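PDB 1Q42: MRNA TRANSPORT REGULATOR Mtr2, which affects the transport of mRNA from the nucleus to the cytoplasm and interacts with the export factor Mex67. Local coordinates for residues 122-127 with 165-170; 169-174 with 183-188; 32-37 with 103-108. All blocks are in the same frame, centred on the assembly; numbering follows the deposited sequence.

Contact 1: 122-127 with 165-170; sequences HFSAKV and GVDVNL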
loop_
_atom_site.group_PDB
_atom_site.type_symbol
_atom_site.label_atom_id
_atom_site.label_comp_id
_atom_site.label_asym_id
_atom_site.label_seq_id
_atom_site.Cartn_x
_atom_site.Cartn_y
_atom_site.Cartn_z
ATOM N N HIS A 122 5.824 11.527 5.874
ATOM C CA HIS A 122 6.877 10.536 5.775
ATOM C C HIS A 122 6.668 9.515 6.877
ATOM O O HIS A 122 6.421 9.875 8.022
ATOM C CB HIS A 122 8.241 11.206 5.943
ATOM C CG HIS A 122 9.355 10.234 6.150
ATOM N ND1 HIS A 122 9.767 9.831 7.406
ATOM C CD2 HIS A 122 10.108 9.543 5.266
ATOM C CE1 HIS A 122 10.739 8.943 7.281
ATOM N NE2 HIS A 122 10.983 8.773 5.992
ATOM N N PHE A 123 6.739 8.232 6.545
ATOM C CA PHE A 123 6.694 7.223 7.579
ATOM C C PHE A 123 7.664 6.095 7.294
ATOM O O PHE A 123 8.115 5.916 6.165
ATOM C CB PHE A 123 5.252 6.729 7.840
ATOM C CG PHE A 123 4.661 5.808 6.784
ATOM C CD1 PHE A 123 4.906 4.439 6.818
ATOM C CD2 PHE A 123 3.780 6.298 5.820
ATOM C CE1 PHE A 123 4.312 3.585 5.887
ATOM C CE2 PHE A 123 3.193 5.439 4.884
ATOM C CZ PHE A 123 3.466 4.081 4.934
ATOM N N SER A 124 8.036 5.411 8.366
ATOM C CA SER A 124 8.905 4.252 8.310
ATOM C C SER A 124 8.121 3.078 8.894
ATOM O O SER A 124 7.263 3.273 9.739
ATOM C CB SER A 124 10.172 4.527 9.114
ATOM O OG SER A 124 10.857 5.660 8.568
ATOM N N ALA A 125 8.383 1.884 8.394
ATOM C CA ALA A 125 7.767 0.657 8.906
ATOM C C ALA A 125 8.747 -0.480 8.732
ATOM O O ALA A 125 9.791 -0.324 8.063
ATOM C CB ALA A 125 6.465 0.346 8.160
ATOM N N LYS A 126 8.432 -1.605 9.360
ATOM C CA LYS A 126 9.016 -2.888 8.972
ATOM C C LYS A 126 7.944 -3.744 8.330
ATOM O O LYS A 126 6.773 -3.638 8.665
ATOM C CB LYS A 126 9.681 -3.626 10.115
ATOM C CG LYS A 126 8.921 -3.760 11.390
ATOM C CD LYS A 126 9.898 -4.055 12.545
ATOM C CE LYS A 126 9.143 -4.251 13.839
ATOM N NZ LYS A 126 9.961 -4.912 14.881
ATOM N N VAL A 127 8.350 -4.544 7.361
ATOM C CA VAL A 127 7.423 -5.413 6.647
ATOM C C VAL A 127 8.049 -6.776 6.472
ATOM O O VAL A 127 9.245 -6.889 6.245
ATOM C CB VAL A 127 6.973 -4.804 5.282
ATOM C CG1 VAL A 127 8.111 -4.705 4.287
ATOM C CG2 VAL A 127 5.853 -5.616 4.641
ATOM N N GLY A 165 13.069 -3.262 5.880
ATOM C CA GLY A 165 12.782 -1.887 6.214
ATOM C C GLY A 165 12.111 -1.209 5.043
ATOM O O GLY A 165 12.463 -1.459 3.902
ATOM N N VAL A 166 11.148 -0.338 5.342
ATOM C CA VAL A 166 10.432 0.436 4.338
ATOM C C VAL A 166 10.325 1.918 4.746
ATOM O O VAL A 166 10.089 2.231 5.906
ATOM C CB VAL A 166 8.989 -0.087 4.128
ATOM C CG1 VAL A 166 8.314 0.696 2.980
ATOM C CG2 VAL A 166 8.996 -1.538 3.795
ATOM N N ASP A 167 10.518 2.813 3.781
ATOM C CA ASP A 167 10.236 4.243 3.961
ATOM C C ASP A 167 9.208 4.625 2.921
ATOM O O ASP A 167 9.309 4.211 1.761
ATOM C CB ASP A 167 11.507 5.077 3.732
ATOM C CG ASP A 167 12.234 5.430 5.017
ATOM O OD1 ASP A 167 11.909 4.882 6.096
ATOM O OD2 ASP A 167 13.220 6.223 5.020
ATOM N N VAL A 168 8.218 5.410 3.324
ATOM C CA VAL A 168 7.171 5.805 2.411
ATOM C C VAL A 168 6.962 7.311 2.550
ATOM O O VAL A 168 6.918 7.831 3.663
ATOM C CB VAL A 168 5.843 5.081 2.729
ATOM C CG1 VAL A 168 4.752 5.542 1.789
ATOM C CG2 VAL A 168 6.002 3.592 2.643
ATOM N N ASN A 169 6.854 7.991 1.412
ATOM C CA ASN A 169 6.490 9.390 1.358
ATOM C C ASN A 169 5.166 9.520 0.598
ATOM O O ASN A 169 5.043 9.044 -0.504
ATOM C CB ASN A 169 7.573 10.209 0.644
ATOM C CG ASN A 169 8.854 10.299 1.439
ATOM O OD1 ASN A 169 8.858 10.755 2.576
ATOM N ND2 ASN A 169 9.946 9.863 0.842
ATOM N N LEU A 170 4.176 10.145 1.223
ATOM C CA LEU A 170 2.869 10.365 0.608
ATOM C C LEU A 170 2.591 11.870 0.534
ATOM O O LEU A 170 2.993 12.621 1.424
ATOM C CB LEU A 170 1.776 9.734 1.482
ATOM C CG LEU A 170 1.776 8.229 1.766
ATOM C CD1 LEU A 170 0.515 7.861 2.607
ATOM C CD2 LEU A 170 1.871 7.388 0.537
#
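Phe-123 and Val-168 face each other as a hydrogen-bonded pair in two antiparallel strands of the curved sheet of an NTF2-like fold. The axes of 122-127 and 165-170 come within 4.8 Å and run at 153°, and the four backbone bonds link Phe-123 with Val-168 and Ala-125 with Val-166. The first pair is the straighter: Phe-123 N reaches Val-168 O at 2.9 Å with an N-H...O angle of 168°, whereas the bonds of the second pair are slightly more bent.

On the face of Phe-123, Ala-125 and Val-166, the phenyl ring lies alongside the branched Val-168. With chi1 at 74°, Phe-123 CG sits between its own N and carbonyl carbon, which swings the ring over toward the neighbouring strand. Val-168 CB meets one ring face, 3.6 Å from the centroid and displaced toward the rim, a CH-pi contact; Leu-170 CD1 stands at the ring edge, 4.3 Å from Phe-123 CE2. Helix 29-40 covers this side through Leu-33, Phe-36 and Leu-37. At the far end Val-127 CG1 and Val-166 CG2 are pressed to 3.3 Å, tighter than a normal methyl contact.

The reverse face is polar. Two side chains bring oxygens to the edge of the His-122 ring: Asn-169 OD1 lies 3.2 Å from His-122 CD2, and Asp-167 OD2 approaches His-122 NE2 with its carboxylate turned nearly perpendicular to the ring. The other carboxylate oxygen, Asp-167 OD1, accepts the hydroxyl of Ser-124 OG at 2.8 Å, from above the carboxylate plane.

Contact 2: 169-174 with 183-188; sequences NLVVDE and INSMDY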
loop_
_atom_site.group_PDB
_atom_site.type_symbol
_atom_site.label_atom_id
_atom_site.label_comp_id
_atom_site.label_asym_id
_atom_site.label_seq_id
_atom_site.Cartn_x
_atom_site.Cartn_y
_atom_site.Cartn_z
ATOM N N ASN A 169 6.854 7.991 1.412
ATOM C CA ASN A 169 6.490 9.390 1.358
ATOM C C ASN A 169 5.166 9.520 0.598
ATOM O O ASN A 169 5.043 9.044 -0.504
ATOM C CB ASN A 169 7.573 10.209 0.644
ATOM C CG ASN A 169 8.854 10.299 1.439
ATOM O OD1 ASN A 169 8.858 10.755 2.576
ATOM N ND2 ASN A 169 9.946 9.863 0.842
ATOM N N LEU A 170 4.176 10.145 1.223
ATOM C CA LEU A 170 2.869 10.365 0.608
ATOM C C LEU A 170 2.591 11.870 0.534
ATOM O O LEU A 170 2.993 12.621 1.424
ATOM C CB LEU A 170 1.776 9.734 1.482
ATOM C CG LEU A 170 1.776 8.229 1.766
ATOM C CD1 LEU A 170 0.515 7.861 2.607
ATOM C CD2 LEU A 170 1.871 7.388 0.537
ATOM N N VAL A 171 1.923 12.309 -0.519
ATOM C CA VAL A 171 1.286 13.616 -0.542
ATOM C C VAL A 171 -0.216 13.323 -0.655
ATOM O O VAL A 171 -0.652 12.676 -1.606
ATOM C CB VAL A 171 1.779 14.483 -1.699
ATOM C CG1 VAL A 171 1.132 15.863 -1.627
ATOM C CG2 VAL A 171 3.306 14.604 -1.671
ATOM N N VAL A 172 -0.987 13.764 0.337
ATOM C CA VAL A 172 -2.374 13.343 0.509
ATOM C C VAL A 172 -3.275 14.550 0.674
ATOM O O VAL A 172 -2.880 15.528 1.284
ATOM C CB VAL A 172 -2.537 12.451 1.779
ATOM C CG1 VAL A 172 -3.919 11.801 1.811
ATOM C CG2 VAL A 172 -1.444 11.393 1.854
ATOM N N ASP A 173 -4.489 14.481 0.140
ATOM C CA ASP A 173 -5.473 15.549 0.342
ATOM C C ASP A 173 -5.767 15.710 1.835
ATOM O O ASP A 173 -5.751 14.729 2.576
ATOM C CB ASP A 173 -6.781 15.224 -0.400
ATOM C CG ASP A 173 -6.696 15.462 -1.900
ATOM O OD1 ASP A 173 -5.648 15.922 -2.397
ATOM O OD2 ASP A 173 -7.653 15.212 -2.668
ATOM N N GLU A 174 -6.069 16.943 2.248
ATOM C CA GLU A 174 -6.293 17.313 3.658
ATOM C C GLU A 174 -7.224 16.395 4.453
ATOM O O GLU A 174 -6.931 16.038 5.602
ATOM C CB GLU A 174 -6.901 18.718 3.724
ATOM C CG GLU A 174 -5.899 19.844 3.876
ATOM C CD GLU A 174 -6.578 21.199 3.900
ATOM O OE1 GLU A 174 -7.764 21.276 3.496
ATOM O OE2 GLU A 174 -5.930 22.184 4.323
ATOM N N ILE A 183 -4.802 9.987 -1.978
ATOM C CA ILE A 183 -3.339 10.039 -2.110
ATOM C C ILE A 183 -2.941 10.496 -3.515
ATOM O O ILE A 183 -3.259 9.828 -4.498
ATOM C CB ILE A 183 -2.706 8.671 -1.780
ATOM C CG1 ILE A 183 -3.062 8.246 -0.344
ATOM C CG2 ILE A 183 -1.179 8.754 -1.957
ATOM C CD1 ILE A 183 -2.691 6.812 0.028
ATOM N N ASN A 184 -2.275 11.656 -3.595
ATOM C CA ASN A 184 -1.779 12.245 -4.842
ATOM C C ASN A 184 -0.456 11.689 -5.315
ATOM O O ASN A 184 -0.175 11.670 -6.504
ATOM C CB ASN A 184 -1.623 13.763 -4.692
ATOM C CG ASN A 184 -2.910 14.423 -4.231
ATOM O OD1 ASN A 184 -3.040 14.826 -3.065
ATOM N ND2 ASN A 184 -3.883 14.472 -5.116
ATOM N N SER A 185 0.373 11.263 -4.378
ATOM C CA SER A 185 1.652 10.651 -4.721
ATOM C C SER A 185 2.105 9.689 -3.639
ATOM O O SER A 185 1.842 9.914 -2.463
ATOM C CB SER A 185 2.728 11.710 -4.999
ATOM O OG SER A 185 3.104 12.427 -3.848
ATOM N N MET A 186 2.749 8.607 -4.067
ATOM C CA MET A 186 3.310 7.594 -3.168
ATOM C C MET A 186 4.698 7.213 -3.663
ATOM O O MET A 186 4.890 6.878 -4.836
ATOM C CB MET A 186 2.436 6.338 -3.086
ATOM C CG MET A 186 3.072 5.192 -2.265
ATOM S SD MET A 186 2.005 3.777 -2.131
ATOM C CE MET A 186 2.116 3.099 -3.752
ATOM N N ASP A 187 5.665 7.299 -2.755
ATOM C CA ASP A 187 7.024 6.855 -2.977
ATOM C C ASP A 187 7.256 5.760 -1.922
ATOM O O ASP A 187 7.351 6.064 -0.747
ATOM C CB ASP A 187 7.970 8.059 -2.821
ATOM C CG ASP A 187 9.416 7.682 -2.610
ATOM O OD1 ASP A 187 9.882 6.638 -3.108
ATOM O OD2 ASP A 187 10.184 8.402 -1.945
ATOM N N TYR A 188 7.301 4.509 -2.365
ATOM C CA TYR A 188 7.485 3.341 -1.501
ATOM C C TYR A 188 8.854 2.743 -1.810
ATOM O O TYR A 188 9.153 2.456 -2.967
ATOM C CB TYR A 188 6.370 2.331 -1.798
ATOM C CG TYR A 188 6.327 1.109 -0.908
ATOM C CD1 TYR A 188 5.409 1.003 0.131
ATOM C CD2 TYR A 188 7.162 0.022 -1.146
ATOM C CE1 TYR A 188 5.365 -0.128 0.933
ATOM C CE2 TYR A 188 7.129 -1.100 -0.341
ATOM C CZ TYR A 188 6.218 -1.175 0.690
ATOM O OH TYR A 188 6.185 -2.300 1.506
HETATM O O HOH W 1 5.171 10.939 -2.533
#
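Val-171 O takes two backbone N-H groups from the opposite strand, Asn-184 N at 2.8 Å and Ser-185 N at 3.3 Å, the signature of a classic beta bulge in the antiparallel hairpin of strands 164-173 and 183-192. The extra residue shifts the register by one, and beyond it Val-172 pairs with Ile-183. At the end of the strand, past the bulge, Asp-173 is held by a salt bridge to Lys-67.

The tightly packed side is apolar. Leu-170 lies beside Met-186, its CD2 3.8 Å from Met-186 CG, and the same methyl comes within 4.2 Å of Ile-183 CG2. Val-172 CG2 crosses to Ile-183 CG1, while Phe-32 and Phe-36 of helix 29-40 close over this layer.

The other side is looser, partly exposed and polar. Ser-185 OG, set between its own N and carbonyl carbon (chi1 68°), comes up against Val-171 CG2. A water joins this hydroxyl to Asn-169 O, which also accepts Asp-187 N. Further along this face the side chains of Asn-169 and Asp-187 run alongside one another. Arg-189 forms a salt bridge with Asp-187. Asn-169 ND2 donates to Asp-187 OD2 at 3.2 Å, nearly in its own amide plane but 31° out of the carboxylate plane, on the anti side.

Contact 3: 32-37 with 103-108; sequences FLKRFL and HQLTSY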
loop_
_atom_site.group_PDB
_atom_site.type_symbol
_atom_site.label_atom_id
_atom_site.label_comp_id
_atom_site.label_asym_id
_atom_site.label_seq_id
_atom_site.Cartn_x
_atom_site.Cartn_y
_atom_site.Cartn_z
ATOM N N PHE A 32 -5.098 6.829 9.697
ATOM C CA PHE A 32 -5.046 6.833 8.232
ATOM C C PHE A 32 -3.912 5.960 7.710
ATOM O O PHE A 32 -4.117 5.173 6.792
ATOM C CB PHE A 32 -4.887 8.250 7.675
ATOM C CG PHE A 32 -4.355 8.287 6.260
ATOM C CD1 PHE A 32 -5.123 7.807 5.204
ATOM C CD2 PHE A 32 -3.094 8.800 5.988
ATOM C CE1 PHE A 32 -4.638 7.838 3.888
ATOM C CE2 PHE A 32 -2.609 8.832 4.675
ATOM C CZ PHE A 32 -3.386 8.345 3.633
ATOM N N LEU A 33 -2.728 6.097 8.297
ATOM C CA LEU A 33 -1.569 5.298 7.868
ATOM C C LEU A 33 -1.788 3.816 8.109
ATOM O O LEU A 33 -1.418 2.986 7.281
ATOM C CB LEU A 33 -0.282 5.759 8.562
ATOM C CG LEU A 33 0.192 7.166 8.217
ATOM C CD1 LEU A 33 1.460 7.516 9.003
ATOM C CD2 LEU A 33 0.435 7.349 6.707
ATOM N N LYS A 34 -2.395 3.482 9.242
ATOM C CA LYS A 34 -2.673 2.085 9.558
ATOM C C LYS A 34 -3.678 1.481 8.581
ATOM O O LYS A 34 -3.519 0.336 8.158
ATOM C CB LYS A 34 -3.107 1.943 11.014
ATOM C CG LYS A 34 -1.937 2.164 11.949
ATOM C CD LYS A 34 -2.333 2.162 13.409
ATOM C CE LYS A 34 -1.126 1.827 14.275
ATOM N NZ LYS A 34 -1.332 2.170 15.701
ATOM N N ARG A 35 -4.670 2.262 8.178
ATOM C CA ARG A 35 -5.640 1.823 7.181
ATOM C C ARG A 35 -4.986 1.606 5.807
ATOM O O ARG A 35 -5.269 0.626 5.118
ATOM C CB ARG A 35 -6.770 2.839 7.040
ATOM C CG ARG A 35 -7.843 2.715 8.078
ATOM C CD ARG A 35 -9.073 3.537 7.752
ATOM N NE ARG A 35 -8.851 4.959 8.007
ATOM C CZ ARG A 35 -8.796 5.921 7.088
ATOM N NH1 ARG A 35 -8.931 5.659 5.785
ATOM N NH2 ARG A 35 -8.594 7.173 7.482
ATOM N N PHE A 36 -4.117 2.529 5.419
ATOM C CA PHE A 36 -3.355 2.409 4.169
ATOM C C PHE A 36 -2.520 1.121 4.160
ATOM O O PHE A 36 -2.597 0.315 3.239
ATOM C CB PHE A 36 -2.480 3.643 3.984
ATOM C CG PHE A 36 -1.509 3.520 2.868
ATOM C CD1 PHE A 36 -1.943 3.551 1.553
ATOM C CD2 PHE A 36 -0.168 3.330 3.129
ATOM C CE1 PHE A 36 -1.037 3.418 0.520
ATOM C CE2 PHE A 36 0.741 3.198 2.090
ATOM C CZ PHE A 36 0.301 3.241 0.797
ATOM N N LEU A 37 -1.771 0.883 5.230
ATOM C CA LEU A 37 -0.980 -0.342 5.336
ATOM C C LEU A 37 -1.837 -1.605 5.372
ATOM O O LEU A 37 -1.475 -2.614 4.776
ATOM C CB LEU A 37 -0.067 -0.282 6.570
ATOM C CG LEU A 37 1.010 0.809 6.492
ATOM C CD1 LEU A 37 1.823 0.902 7.779
ATOM C CD2 LEU A 37 1.934 0.623 5.273
ATOM N N HIS A 103 2.891 -5.304 7.520
ATOM C CA HIS A 103 3.612 -4.069 7.856
ATOM C C HIS A 103 3.335 -3.690 9.310
ATOM O O HIS A 103 2.215 -3.868 9.814
ATOM C CB HIS A 103 3.113 -2.883 7.013
ATOM C CG HIS A 103 3.517 -2.902 5.566
ATOM N ND1 HIS A 103 2.817 -3.595 4.597
ATOM C CD2 HIS A 103 4.529 -2.270 4.921
ATOM C CE1 HIS A 103 3.392 -3.395 3.419
ATOM N NE2 HIS A 103 4.423 -2.581 3.586
ATOM N N GLN A 104 4.351 -3.166 9.986
ATOM C CA GLN A 104 4.214 -2.585 11.307
ATOM C C GLN A 104 4.727 -1.145 11.213
ATOM O O GLN A 104 5.893 -0.916 10.908
ATOM C CB GLN A 104 5.035 -3.397 12.320
ATOM C CG GLN A 104 4.944 -2.922 13.748
ATOM C CD GLN A 104 5.841 -3.716 14.690
ATOM O OE1 GLN A 104 6.059 -4.912 14.490
ATOM N NE2 GLN A 104 6.367 -3.046 15.714
ATOM N N LEU A 105 3.832 -0.186 11.418
ATOM C CA LEU A 105 4.208 1.228 11.404
ATOM C C LEU A 105 5.121 1.501 12.593
ATOM O O LEU A 105 4.809 1.077 13.711
ATOM C CB LEU A 105 2.948 2.087 11.465
ATOM C CG LEU A 105 3.101 3.615 11.506
ATOM C CD1 LEU A 105 3.656 4.136 10.222
ATOM C CD2 LEU A 105 1.742 4.306 11.798
ATOM N N THR A 106 6.272 2.150 12.373
ATOM C CA THR A 106 7.184 2.433 13.486
ATOM C C THR A 106 7.458 3.905 13.814
ATOM O O THR A 106 7.809 4.210 14.953
ATOM C CB THR A 106 8.508 1.666 13.334
ATOM O OG1 THR A 106 9.092 1.936 12.050
ATOM C CG2 THR A 106 8.251 0.141 13.409
ATOM N N SER A 107 7.300 4.801 12.844
ATOM C CA SER A 107 7.426 6.241 13.079
ATOM C C SER A 107 6.799 6.997 11.920
ATOM O O SER A 107 6.698 6.483 10.808
ATOM C CB SER A 107 8.902 6.665 13.210
ATOM O OG SER A 107 9.651 6.341 12.046
ATOM N N TYR A 108 6.362 8.216 12.184
ATOM C CA TYR A 108 5.862 9.067 11.120
ATOM C C TYR A 108 5.945 10.542 11.513
ATOM O O TYR A 108 6.098 10.897 12.685
ATOM C CB TYR A 108 4.415 8.703 10.787
ATOM C CG TYR A 108 3.459 8.928 11.944
ATOM C CD1 TYR A 108 2.752 10.122 12.069
ATOM C CD2 TYR A 108 3.278 7.949 12.926
ATOM C CE1 TYR A 108 1.875 10.328 13.136
ATOM C CE2 TYR A 108 2.405 8.149 13.991
ATOM C CZ TYR A 108 1.710 9.341 14.089
ATOM O OH TYR A 108 0.851 9.550 15.144
#
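Leu-37, Leu-105 and Leu-33 carry this contact, in which helix 29-40 lies against strand 101-113 on the concave side of the sheet, the helix-on-sheet packing of the NTF2-like fold. The segments 32-37 and 103-108 run nearly antiparallel, at 154°, with their axes 9.2 Å apart.

Leu-37 has the most surface buried and uses both methyls. CD2 sits over one face of the His-103 imidazole, 4.1 Å from the ring centroid and 23° off the normal, displaced toward the CG-CD2 side; this is a CH-pi contact, made with the two side chains at about a right angle. The other methyl, Leu-37 CD1, rests 4.0 Å from Leu-105 CB.

Leu-105 packs against Leu-33 and Lys-34 with its end and against Leu-37 with its CB. Its CG stands opposite the backbone N (chi1 178°), and Leu-105 CD2 lies 4.1 Å from Leu-33 CB, with the aliphatic Lys-34 CG a little farther off. Lys-34 packs through this CG, and its ammonium forms a salt bridge with Glu-30.

Leu-33 closes the other end: its CD1 lies 3.7 Å from Tyr-108 CB and approaches the phenol ring obliquely. Glu-30 also accepts a hydrogen bond from the Tyr-108 hydroxyl, which ties the ring to the preceding turn of the helix.

No hydrogen bond links the two segments directly. Both imidazole nitrogens of His-103 are engaged elsewhere, ND1 with Asp-41 and NE2 with Tyr-188 OH, so the ring orientation is fixed from its edge while its face receives a methyl group. The contact therefore depends on shape and apolar burial, with polar anchors outside it setting the aromatic groups in place.

In the fold
All three contacts belong to one sheet and the helix lying on it, and each is partly buried. Contacts 1 and 2 share strand 164-173, with Asn-169 and Leu-170 common to both; each joins strands through backbone hydrogen bonds and sets a buried apolar face, turned to the helix, against a partly exposed polar one. Contact 3 instead joins helix 29-40 to 101-113, one of the two edge strands of the sheet within this chain, purely by side chains: the helix leucines are buried while Lys-34 is exposed. Tyr-188 of contact 2 packs on Val-166 and Val-168 of contact 1, and its hydroxyl bond to His-103 joins contacts 2 and 3.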